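Local coordinates for protein putative nucleotide sugar epimerase/ dehydratase (Bordetella bronchiseptica, PDB 2Q1S) that binds NADH in a Rossmann fold and probably acts as a nucleotide-sugar epimerase or dehydratase in the biosynthesis of lipopolysaccharide O-antigen, at residues H61-L66 / T85-D90; V35-G40 / F104-Y109; G225-V230 / S370-Y375. One frame throughout, in Å; residues are numbered along the deposited sequence.

Contact 1: H61-L66 / T85-D90; sequences HVVDNL and TSITDD. With NAI (1,4-dihydronicotinamide adenine dinucleotide), chain B.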
loop_
_atom_site.group_PDB
_atom_site.type_symbol
_atom_site.label_atom_id
_atom_site.label_comp_id
_atom_site.label_asym_id
_atom_site.label_seq_id
_atom_site.Cartn_x
_atom_site.Cartn_y
_atom_site.Cartn_z
ATOM N N HIS A 61 -1.532 -12.697 24.382
ATOM C CA HIS A 61 -0.276 -11.962 24.216
ATOM C C HIS A 61 -0.620 -10.623 23.578
ATOM O O HIS A 61 -1.004 -10.582 22.397
ATOM C CB HIS A 61 0.672 -12.747 23.315
ATOM C CG HIS A 61 2.034 -12.144 23.183
ATOM N ND1 HIS A 61 2.947 -12.607 22.260
ATOM C CD2 HIS A 61 2.626 -11.105 23.811
ATOM C CE1 HIS A 61 4.064 -11.913 22.366
ATOM N NE2 HIS A 61 3.899 -10.994 23.303
ATOM N N VAL A 62 -0.592 -9.575 24.381
ATOM C CA VAL A 62 -0.827 -8.202 23.899
ATOM C C VAL A 62 0.517 -7.629 23.440
ATOM O O VAL A 62 1.496 -7.636 24.172
ATOM C CB VAL A 62 -1.466 -7.314 25.009
ATOM C CG1 VAL A 62 -1.453 -5.815 24.605
ATOM C CG2 VAL A 62 -2.910 -7.801 25.339
ATOM N N VAL A 63 0.527 -7.165 22.178
ATOM C CA VAL A 63 1.740 -6.506 21.672
ATOM C C VAL A 63 1.295 -5.087 21.372
ATOM O O VAL A 63 0.406 -4.929 20.508
ATOM C CB VAL A 63 2.215 -7.164 20.353
ATOM C CG1 VAL A 63 3.426 -6.380 19.856
ATOM C CG2 VAL A 63 2.619 -8.652 20.631
ATOM N N ASP A 64 1.820 -4.107 22.096
ATOM C CA ASP A 64 1.340 -2.741 21.895
ATOM C C ASP A 64 2.431 -1.782 22.341
ATOM O O ASP A 64 2.974 -1.917 23.442
ATOM C CB ASP A 64 0.035 -2.523 22.676
ATOM C CG ASP A 64 -0.757 -1.362 22.159
ATOM O OD1 ASP A 64 -0.156 -0.233 22.190
ATOM O OD2 ASP A 64 -1.924 -1.560 21.819
ATOM N N ASN A 65 2.759 -0.813 21.479
ATOM C CA ASN A 65 3.816 0.155 21.829
ATOM C C ASN A 65 3.302 1.369 22.636
ATOM O O ASN A 65 4.050 2.300 22.937
ATOM C CB ASN A 65 4.562 0.611 20.558
ATOM C CG ASN A 65 3.673 1.309 19.584
ATOM O OD1 ASN A 65 2.446 1.374 19.738
ATOM N ND2 ASN A 65 4.267 1.732 18.462
ATOM N N LEU A 66 1.979 1.363 22.890
ATOM C CA LEU A 66 1.336 2.462 23.662
ATOM C C LEU A 66 1.354 3.805 22.953
ATOM O O LEU A 66 1.217 4.850 23.580
ATOM C CB LEU A 66 1.853 2.571 25.118
ATOM C CG LEU A 66 1.594 1.298 25.956
ATOM C CD1 LEU A 66 2.129 1.517 27.383
ATOM C CD2 LEU A 66 0.126 0.847 25.957
ATOM N N THR A 85 6.057 -3.106 22.889
ATOM C CA THR A 85 6.995 -3.163 21.812
ATOM C C THR A 85 6.186 -3.027 20.532
ATOM O O THR A 85 5.061 -3.528 20.416
ATOM C CB THR A 85 7.711 -4.532 21.789
ATOM O OG1 THR A 85 8.409 -4.740 23.030
ATOM C CG2 THR A 85 8.753 -4.561 20.685
ATOM N N SER A 86 6.755 -2.324 19.544
ATOM C CA SER A 86 6.147 -2.314 18.201
ATOM C C SER A 86 6.131 -3.703 17.533
ATOM O O SER A 86 7.130 -4.412 17.599
ATOM C CB SER A 86 6.892 -1.333 17.282
ATOM O OG SER A 86 6.400 -1.445 15.947
ATOM N N ILE A 87 5.039 -4.037 16.882
ATOM C CA ILE A 87 4.966 -5.251 16.067
ATOM C C ILE A 87 5.929 -5.250 14.883
ATOM O O ILE A 87 6.177 -6.305 14.267
ATOM C CB ILE A 87 3.520 -5.578 15.648
ATOM C CG1 ILE A 87 3.415 -7.016 15.182
ATOM C CG2 ILE A 87 3.056 -4.681 14.495
ATOM C CD1 ILE A 87 3.749 -8.096 16.271
ATOM N N THR A 88 6.451 -4.075 14.513
ATOM C CA THR A 88 7.518 -4.039 13.482
ATOM C C THR A 88 8.916 -4.356 13.987
ATOM O O THR A 88 9.887 -4.405 13.217
ATOM C CB THR A 88 7.549 -2.679 12.735
ATOM O OG1 THR A 88 8.002 -1.670 13.657
ATOM C CG2 THR A 88 6.168 -2.373 12.194
ATOM N N ASP A 89 9.053 -4.552 15.292
ATOM C CA ASP A 89 10.380 -4.815 15.842
ATOM C C ASP A 89 10.961 -6.177 15.396
ATOM O O ASP A 89 10.347 -7.224 15.598
ATOM C CB ASP A 89 10.352 -4.703 17.378
ATOM C CG ASP A 89 11.721 -4.913 17.994
ATOM O OD1 ASP A 89 12.580 -4.009 17.893
ATOM O OD2 ASP A 89 11.964 -6.011 18.532
ATOM N N ASP A 90 12.128 -6.170 14.760
ATOM C CA ASP A 90 12.690 -7.413 14.212
ATOM C C ASP A 90 12.948 -8.488 15.269
ATOM O O ASP A 90 12.614 -9.644 15.051
ATOM C CB ASP A 90 13.981 -7.125 13.444
ATOM C CG ASP A 90 13.713 -6.426 12.111
ATOM O OD1 ASP A 90 12.580 -6.586 11.577
ATOM O OD2 ASP A 90 14.640 -5.737 11.624
HETATM P PA NAI B . -6.476 2.740 19.133
HETATM O O1A NAI B . -5.537 3.798 18.676
HETATM O O2A NAI B . -7.087 2.842 20.550
HETATM O O5B NAI B . -5.875 1.327 18.966
HETATM C C5B NAI B . -4.736 1.011 18.158
HETATM C C4B NAI B . -3.627 0.407 19.001
HETATM O O4B NAI B . -2.506 0.149 18.163
HETATM C C3B NAI B . -3.162 1.389 20.109
HETATM O O3B NAI B . -3.169 0.722 21.383
HETATM C C2B NAI B . -1.727 1.695 19.707
HETATM O O2B NAI B . -0.774 1.961 20.782
HETATM C C1B NAI B . -1.330 0.422 18.956
HETATM N N9A NAI B . -0.175 0.560 18.087
HETATM C C8A NAI B . 0.145 1.630 17.296
HETATM N N7A NAI B . 1.259 1.351 16.616
HETATM C C5A NAI B . 1.686 0.096 16.931
HETATM C C6A NAI B . 2.797 -0.796 16.571
HETATM N N6A NAI B . 3.752 -0.455 15.698
HETATM N N1A NAI B . 2.875 -2.041 17.138
HETATM C C2A NAI B . 1.918 -2.405 18.034
HETATM N N3A NAI B . 0.862 -1.673 18.426
HETATM C C4A NAI B . 0.684 -0.408 17.903
HETATM O O3 NAI B . -7.664 2.807 18.065
HETATM P PN NAI B . -8.950 1.828 17.889
HETATM O O1N NAI B . -10.115 2.627 17.577
HETATM O O2N NAI B . -8.889 0.846 19.031
HETATM O O5D NAI B . -8.497 0.978 16.564
HETATM C C5D NAI B . -8.357 -0.453 16.583
HETATM C C4D NAI B . -8.399 -0.929 15.130
HETATM O O4D NAI B . -9.679 -0.674 14.605
HETATM C C3D NAI B . -7.460 -0.138 14.218
HETATM O O3D NAI B . -6.855 -1.074 13.316
HETATM C C2D NAI B . -8.360 0.830 13.513
HETATM O O2D NAI B . -7.813 1.225 12.227
HETATM C C1D NAI B . -9.619 0.026 13.344
HETATM N N1N NAI B . -10.806 0.823 13.176
HETATM C C2N NAI B . -11.378 1.526 14.209
HETATM C C3N NAI B . -12.541 2.266 14.016
HETATM C C7N NAI B . -13.182 3.066 15.146
HETATM O O7N NAI B . -14.212 3.674 14.911
HETATM N N7N NAI B . -12.572 3.022 16.358
HETATM C C4N NAI B . -13.191 2.253 12.753
HETATM C C5N NAI B . -12.592 1.482 11.716
HETATM C C6N NAI B . -11.429 0.757 11.971
#
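Val63 carries CG1 anti to its backbone N (chi1 177°), which sets this methyl 3.3 Å from Thr85 O and 4.0 Å from Ile87 CD1. The two apolar side chains cross at about a right angle beyond the N1A and C2A edge of the adenine, at the adenosine site of a Rossmann fold, where strand 59-63 ends. The backbones are joined by one weak bond, Thr85 N to Asp64 O.

Asp64 is the acidic residue that grips the adenine ribose. Its CG is also anti to the backbone N (chi1 -160°), and the carboxylate spans both hydroxyls. OD1 accepts from NAI O2B and OD2 from NAI O3B at 2.6 Å. Leu66 N closes an Asx turn on OD1, and Ala41 N bonds OD2, holding the carboxylate from both ends. Asn65 lays its amide over one face of the adenine, with OD1 3.1 Å from NAI C4A, while Leu67 N bonds that same oxygen.

Ser86 and Ile87, in the loop before helix 90-95, read the base. Ser86 OG accepts from NAI N6A at 2.8 Å and donates to Thr88 OG1. Ile87 N donates to NAI N1A at 3.0 Å, with an angle of 170° at the hydrogen.

Contact 2: V35-G40 / F104-Y109; sequences VMVVGG and FHLATY. With NAI (1,4-dihydronicotinamide adenine dinucleotide), chain B.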
loop_
_atom_site.group_PDB
_atom_site.type_symbol
_atom_site.label_atom_id
_atom_site.label_comp_id
_atom_site.label_asym_id
_atom_site.label_seq_id
_atom_site.Cartn_x
_atom_site.Cartn_y
_atom_site.Cartn_z
ATOM N N VAL A 35 -4.041 -16.655 22.201
ATOM C CA VAL A 35 -4.401 -15.574 21.270
ATOM C C VAL A 35 -3.400 -14.445 21.342
ATOM O O VAL A 35 -2.896 -14.152 22.409
ATOM C CB VAL A 35 -5.820 -15.028 21.586
ATOM C CG1 VAL A 35 -6.214 -13.849 20.633
ATOM C CG2 VAL A 35 -6.859 -16.136 21.607
ATOM N N MET A 36 -3.066 -13.863 20.186
ATOM C CA MET A 36 -2.291 -12.613 20.195
ATOM C C MET A 36 -3.221 -11.461 19.789
ATOM O O MET A 36 -4.027 -11.624 18.874
ATOM C CB MET A 36 -1.097 -12.743 19.260
ATOM C CG MET A 36 -0.296 -11.468 19.121
ATOM S SD MET A 36 0.847 -11.499 17.719
ATOM C CE MET A 36 2.191 -12.063 18.645
ATOM N N VAL A 37 -3.126 -10.339 20.506
ATOM C CA VAL A 37 -3.843 -9.128 20.119
ATOM C C VAL A 37 -2.812 -8.025 19.901
ATOM O O VAL A 37 -2.270 -7.469 20.831
ATOM C CB VAL A 37 -4.953 -8.717 21.130
ATOM C CG1 VAL A 37 -5.766 -7.513 20.611
ATOM C CG2 VAL A 37 -5.919 -9.885 21.385
ATOM N N VAL A 38 -2.511 -7.775 18.620
ATOM C CA VAL A 38 -1.593 -6.680 18.241
ATOM C C VAL A 38 -2.442 -5.405 18.351
ATOM O O VAL A 38 -3.560 -5.386 17.814
ATOM C CB VAL A 38 -1.047 -6.933 16.814
ATOM C CG1 VAL A 38 -0.061 -5.780 16.421
ATOM C CG2 VAL A 38 -0.391 -8.320 16.746
ATOM N N GLY A 39 -1.969 -4.397 19.050
ATOM C CA GLY A 39 -2.793 -3.230 19.322
ATOM C C GLY A 39 -3.775 -3.468 20.463
ATOM O O GLY A 39 -4.717 -2.709 20.652
ATOM N N GLY A 40 -3.514 -4.504 21.269
ATOM C CA GLY A 40 -4.459 -4.896 22.325
ATOM C C GLY A 40 -4.581 -4.021 23.559
ATOM O O GLY A 40 -5.443 -4.274 24.442
ATOM N N PHE A 104 -5.357 -11.403 16.401
ATOM C CA PHE A 104 -6.163 -10.203 16.058
ATOM C C PHE A 104 -5.195 -9.062 15.826
ATOM O O PHE A 104 -4.437 -8.748 16.699
ATOM C CB PHE A 104 -7.129 -9.851 17.195
ATOM C CG PHE A 104 -8.167 -10.905 17.451
ATOM C CD1 PHE A 104 -7.902 -11.983 18.317
ATOM C CD2 PHE A 104 -9.397 -10.889 16.786
ATOM C CE1 PHE A 104 -8.849 -12.977 18.562
ATOM C CE2 PHE A 104 -10.376 -11.867 17.046
ATOM C CZ PHE A 104 -10.081 -12.943 17.914
ATOM N N HIS A 105 -5.193 -8.503 14.598
ATOM C CA HIS A 105 -4.308 -7.405 14.276
ATOM C C HIS A 105 -5.084 -6.087 14.239
ATOM O O HIS A 105 -5.826 -5.840 13.230
ATOM C CB HIS A 105 -3.612 -7.711 12.933
ATOM C CG HIS A 105 -2.809 -6.554 12.450
ATOM N ND1 HIS A 105 -2.238 -5.645 13.306
ATOM C CD2 HIS A 105 -2.553 -6.114 11.193
ATOM C CE1 HIS A 105 -1.634 -4.690 12.601
ATOM N NE2 HIS A 105 -1.816 -4.961 11.316
ATOM N N LEU A 106 -5.043 -5.387 15.381
ATOM C CA LEU A 106 -5.795 -4.132 15.587
ATOM C C LEU A 106 -4.953 -2.880 15.591
ATOM O O LEU A 106 -5.466 -1.791 15.818
ATOM C CB LEU A 106 -6.652 -4.191 16.880
ATOM C CG LEU A 106 -7.420 -5.497 17.068
ATOM C CD1 LEU A 106 -8.132 -5.386 18.441
ATOM C CD2 LEU A 106 -8.383 -5.767 15.968
ATOM N N ALA A 107 -3.628 -2.987 15.466
ATOM C CA ALA A 107 -2.792 -1.810 15.548
ATOM C C ALA A 107 -3.124 -0.854 14.366
ATOM O O ALA A 107 -3.556 -1.242 13.268
ATOM C CB ALA A 107 -1.350 -2.175 15.572
ATOM N N THR A 108 -2.966 0.429 14.699
ATOM C CA THR A 108 -3.111 1.489 13.693
ATOM C C THR A 108 -2.355 2.702 14.226
ATOM O O THR A 108 -1.825 2.730 15.334
ATOM C CB THR A 108 -4.569 1.819 13.381
ATOM O OG1 THR A 108 -4.635 2.551 12.139
ATOM C CG2 THR A 108 -5.246 2.640 14.488
ATOM N N TYR A 109 -2.273 3.685 13.324
ATOM C CA TYR A 109 -1.763 4.998 13.663
ATOM C C TYR A 109 -2.953 5.973 13.800
ATOM O O TYR A 109 -3.626 6.318 12.849
ATOM C CB TYR A 109 -0.755 5.476 12.616
ATOM C CG TYR A 109 -0.059 6.739 13.057
ATOM C CD1 TYR A 109 0.819 6.736 14.151
ATOM C CD2 TYR A 109 -0.250 7.959 12.376
ATOM C CE1 TYR A 109 1.485 7.891 14.559
ATOM C CE2 TYR A 109 0.400 9.137 12.769
ATOM C CZ TYR A 109 1.304 9.114 13.861
ATOM O OH TYR A 109 1.959 10.241 14.263
HETATM P PA NAI B . -6.476 2.740 19.133
HETATM O O1A NAI B . -5.537 3.798 18.676
HETATM O O2A NAI B . -7.087 2.842 20.550
HETATM O O5B NAI B . -5.875 1.327 18.966
HETATM C C5B NAI B . -4.736 1.011 18.158
HETATM C C4B NAI B . -3.627 0.407 19.001
HETATM O O4B NAI B . -2.506 0.149 18.163
HETATM C C3B NAI B . -3.162 1.389 20.109
HETATM O O3B NAI B . -3.169 0.722 21.383
HETATM C C2B NAI B . -1.727 1.695 19.707
HETATM O O2B NAI B . -0.774 1.961 20.782
HETATM C C1B NAI B . -1.330 0.422 18.956
HETATM N N9A NAI B . -0.175 0.560 18.087
HETATM C C8A NAI B . 0.145 1.630 17.296
HETATM N N7A NAI B . 1.259 1.351 16.616
HETATM C C5A NAI B . 1.686 0.096 16.931
HETATM C C6A NAI B . 2.797 -0.796 16.571
HETATM N N6A NAI B . 3.752 -0.455 15.698
HETATM N N1A NAI B . 2.875 -2.041 17.138
HETATM C C2A NAI B . 1.918 -2.405 18.034
HETATM N N3A NAI B . 0.862 -1.673 18.426
HETATM C C4A NAI B . 0.684 -0.408 17.903
HETATM O O3 NAI B . -7.664 2.807 18.065
HETATM P PN NAI B . -8.950 1.828 17.889
HETATM O O1N NAI B . -10.115 2.627 17.577
HETATM O O2N NAI B . -8.889 0.846 19.031
HETATM O O5D NAI B . -8.497 0.978 16.564
HETATM C C5D NAI B . -8.357 -0.453 16.583
HETATM C C4D NAI B . -8.399 -0.929 15.130
HETATM O O4D NAI B . -9.679 -0.674 14.605
HETATM C C3D NAI B . -7.460 -0.138 14.218
HETATM O O3D NAI B . -6.855 -1.074 13.316
HETATM C C2D NAI B . -8.360 0.830 13.513
HETATM O O2D NAI B . -7.813 1.225 12.227
HETATM C C1D NAI B . -9.619 0.026 13.344
HETATM N N1N NAI B . -10.806 0.823 13.176
HETATM C C2N NAI B . -11.378 1.526 14.209
HETATM C C3N NAI B . -12.541 2.266 14.016
HETATM C C7N NAI B . -13.182 3.066 15.146
HETATM O O7N NAI B . -14.212 3.674 14.911
HETATM N N7N NAI B . -12.572 3.022 16.358
HETATM C C4N NAI B . -13.191 2.253 12.753
HETATM C C5N NAI B . -12.592 1.482 11.716
HETATM C C6N NAI B . -11.429 0.757 11.971
#
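Phe104 turns the edge of its ring to Val35, whose CG1 lies in the ring plane 3.4 Å from Phe104 CD1. The ring reaches back along strand 34-38 because CG stands anti to the carbonyl carbon (chi1 -64°). Val37 CG2 meets the ring less closely, and Val37 CG1 lies 3.9 Å from Leu106 CD1. Val35, Val37, Phe104 and Leu106 thus form one apolar surface.

Val38 and His105 point to the other face of the sheet. Val38 CG1 meets the imidazole obliquely, 3.8 Å from His105 ND1, and sits 3.9 Å from Ala107 CB. His105 ND1 is buried without a polar partner, whereas NE2 bonds Thr130.

Two backbone bonds join the parallel Rossmann strands, Phe104 N to Met36 O and Val38 N to Phe104 O. A third, Leu106 N to Val38 O, continues the pairing past strand 102-105. The backbones then close in, with Gly39 CA 4.0 Å from Ala107 CA. Both CA atoms approach NAI O4B, Ala107 CA to 3.3 Å, and Ala107 CB packs on the adenine.

Helix 43-54 packs on the Phe104 face through Leu48 and Leu52. Ile87 touches Val38 from the His105 face, and strand 59-63 pairs with the far edge of strand 34-38.

Contact 3: G225-V230 / S370-Y375; sequences GTPATV and SALATY
An ST turn at Thr226 lies where the loop before helix 234-243 packs on the end of the C-terminal helix 369-374. Thr226 OG1 accepts from Ala228 N at 3.2 Å, which closes the turn. Residues 227-230 then continue with helical backbone angles toward helix 234-243. The contact is peripheral packing, well away from the cofactor: the side chain of Thr226 is about 13 Å from the bound NADH.

Pro227 is central. Its CD sits over the centre of one face of the Tyr375 ring, 3.5 Å from the centroid and 14° off the ring normal. This is a CH-pi contact. The proline and tyrosine side chains cross at about a right angle, and CD and CG are the pyrrolidine atoms nearest the ring. Tyr375 is the first residue to leave the helix. Its CG is anti to the backbone N (chi1 -175°), and this swings the ring across to the proline. Thr226 CA makes a second, off-centre CH-pi contact with the ring. Thr226 also runs alongside the tyrosine, and its CG2 lies 4.0 Å from Tyr375 OH. Gly225 O approaches Tyr375 CE1 to 3.3 Å, at an oblique angle to the ring.

One turn earlier in the helix, Leu372 reaches the other part of the proline. Its CD2 lies 3.7 Å from Pro227 CB. Val230 CG2 adds a looser contact with Leu372 CG at 4.2 Å. Trp223 also touches Leu372, and His368 packs on Val230.

No hydrogen bond or salt bridge crosses between the two segments. Polar bonds stay on each side, such as Thr374 OG1 to Ser370 O and Thr229 OG1 to Arg224 N. The attachment of 370-375 to 225-230 therefore rests on shape and on CH-pi and apolar contacts, with Tyr375 and Leu372 both touching Pro227.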
loop_
_atom_site.group_PDB
_atom_site.type_symbol
_atom_site.label_atom_id
_atom_site.label_comp_id
_atom_site.label_asym_id
_atom_site.label_seq_id
_atom_site.Cartn_x
_atom_site.Cartn_y
_atom_site.Cartn_z
ATOM N N GLY A 225 0.701 14.850 16.906
ATOM C CA GLY A 225 0.817 15.945 15.971
ATOM C C GLY A 225 -0.266 17.004 15.996
ATOM O O GLY A 225 -0.003 18.159 15.693
ATOM N N THR A 226 -1.501 16.594 16.302
ATOM C CA THR A 226 -2.655 17.479 16.173
ATOM C C THR A 226 -3.596 17.326 17.369
ATOM O O THR A 226 -3.498 16.346 18.132
ATOM C CB THR A 226 -3.457 17.196 14.868
ATOM O OG1 THR A 226 -4.360 16.115 15.096
ATOM C CG2 THR A 226 -2.525 16.852 13.669
ATOM N N PRO A 227 -4.535 18.272 17.526
ATOM C CA PRO A 227 -5.482 18.185 18.631
ATOM C C PRO A 227 -6.359 16.932 18.665
ATOM O O PRO A 227 -6.919 16.637 19.723
ATOM C CB PRO A 227 -6.335 19.445 18.461
ATOM C CG PRO A 227 -5.447 20.406 17.707
ATOM C CD PRO A 227 -4.698 19.543 16.780
ATOM N N ALA A 228 -6.461 16.220 17.551
ATOM C CA ALA A 228 -7.193 14.971 17.525
ATOM C C ALA A 228 -6.596 13.879 18.409
ATOM O O ALA A 228 -7.283 12.906 18.695
ATOM C CB ALA A 228 -7.328 14.473 16.121
ATOM N N THR A 229 -5.354 14.067 18.861
ATOM C CA THR A 229 -4.761 13.189 19.868
ATOM C C THR A 229 -5.612 13.264 21.144
ATOM O O THR A 229 -5.880 12.255 21.805
ATOM C CB THR A 229 -3.307 13.598 20.200
ATOM O OG1 THR A 229 -2.430 13.213 19.129
ATOM C CG2 THR A 229 -2.809 12.934 21.505
ATOM N N VAL A 230 -6.048 14.478 21.465
ATOM C CA VAL A 230 -6.956 14.672 22.611
ATOM C C VAL A 230 -8.405 14.342 22.206
ATOM O O VAL A 230 -8.985 13.385 22.708
ATOM C CB VAL A 230 -6.831 16.074 23.202
ATOM C CG1 VAL A 230 -7.858 16.234 24.327
ATOM C CG2 VAL A 230 -5.420 16.265 23.770
ATOM N N SER A 370 0.460 21.546 26.753
ATOM C CA SER A 370 1.501 22.338 26.097
ATOM C C SER A 370 1.501 22.185 24.568
ATOM O O SER A 370 1.607 23.170 23.838
ATOM C CB SER A 370 2.868 21.966 26.679
ATOM O OG SER A 370 3.927 22.532 25.924
ATOM N N ALA A 371 1.376 20.943 24.099
ATOM C CA ALA A 371 1.306 20.631 22.679
ATOM C C ALA A 371 0.068 21.293 22.073
ATOM O O ALA A 371 0.160 21.932 21.013
ATOM C CB ALA A 371 1.273 19.121 22.465
ATOM N N LEU A 372 -1.067 21.144 22.762
ATOM C CA LEU A 372 -2.327 21.803 22.376
ATOM C C LEU A 372 -2.208 23.312 22.242
ATOM O O LEU A 372 -2.810 23.903 21.346
ATOM C CB LEU A 372 -3.435 21.505 23.390
ATOM C CG LEU A 372 -4.379 20.302 23.261
ATOM C CD1 LEU A 372 -5.659 20.591 24.060
ATOM C CD2 LEU A 372 -4.741 19.947 21.800
ATOM N N ALA A 373 -1.447 23.924 23.151
ATOM C CA ALA A 373 -1.257 25.377 23.165
ATOM C C ALA A 373 -0.395 25.851 21.986
ATOM O O ALA A 373 -0.699 26.866 21.352
ATOM C CB ALA A 373 -0.653 25.838 24.492
ATOM N N THR A 374 0.658 25.086 21.691
ATOM C CA THR A 374 1.583 25.376 20.586
ATOM C C THR A 374 0.969 25.137 19.188
ATOM O O THR A 374 1.374 25.772 18.211
ATOM C CB THR A 374 2.880 24.536 20.739
ATOM O OG1 THR A 374 3.471 24.805 22.020
ATOM C CG2 THR A 374 3.901 24.874 19.646
ATOM N N TYR A 375 -0.007 24.237 19.097
ATOM C CA TYR A 375 -0.518 23.793 17.785
ATOM C C TYR A 375 -0.993 24.918 16.845
ATOM O O TYR A 375 -2.015 25.564 17.096
ATOM C CB TYR A 375 -1.614 22.719 17.916
ATOM C CG TYR A 375 -2.053 22.172 16.563
ATOM C CD1 TYR A 375 -1.236 21.277 15.848
ATOM C CD2 TYR A 375 -3.257 22.566 15.982
ATOM C CE1 TYR A 375 -1.608 20.793 14.602
ATOM C CE2 TYR A 375 -3.644 22.073 14.732
ATOM C CZ TYR A 375 -2.809 21.187 14.049
ATOM O OH TYR A 375 -3.179 20.693 12.818
#

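How the contacts relate
Contacts 1 and 2 share the parallel part of one sheet and one cofactor. Strands 59-63 and 34-38 are neighbours in it, probably bonded from His61 N to Val35 O and from Val63 O to Gly39 N. Contact 2 is fully buried and held by regular strand pairing. Contact 1 is partly buried, has just one weak backbone bond, and has its strong polar chemistry with NAI. Contact 3 belongs to a different region. Its centre is about 25 Å from the centres of the other two, and it touches neither. It joins a loop to the C-terminal helix near the surface, with CH-pi and apolar packing in place of strand bonds or ligand grip.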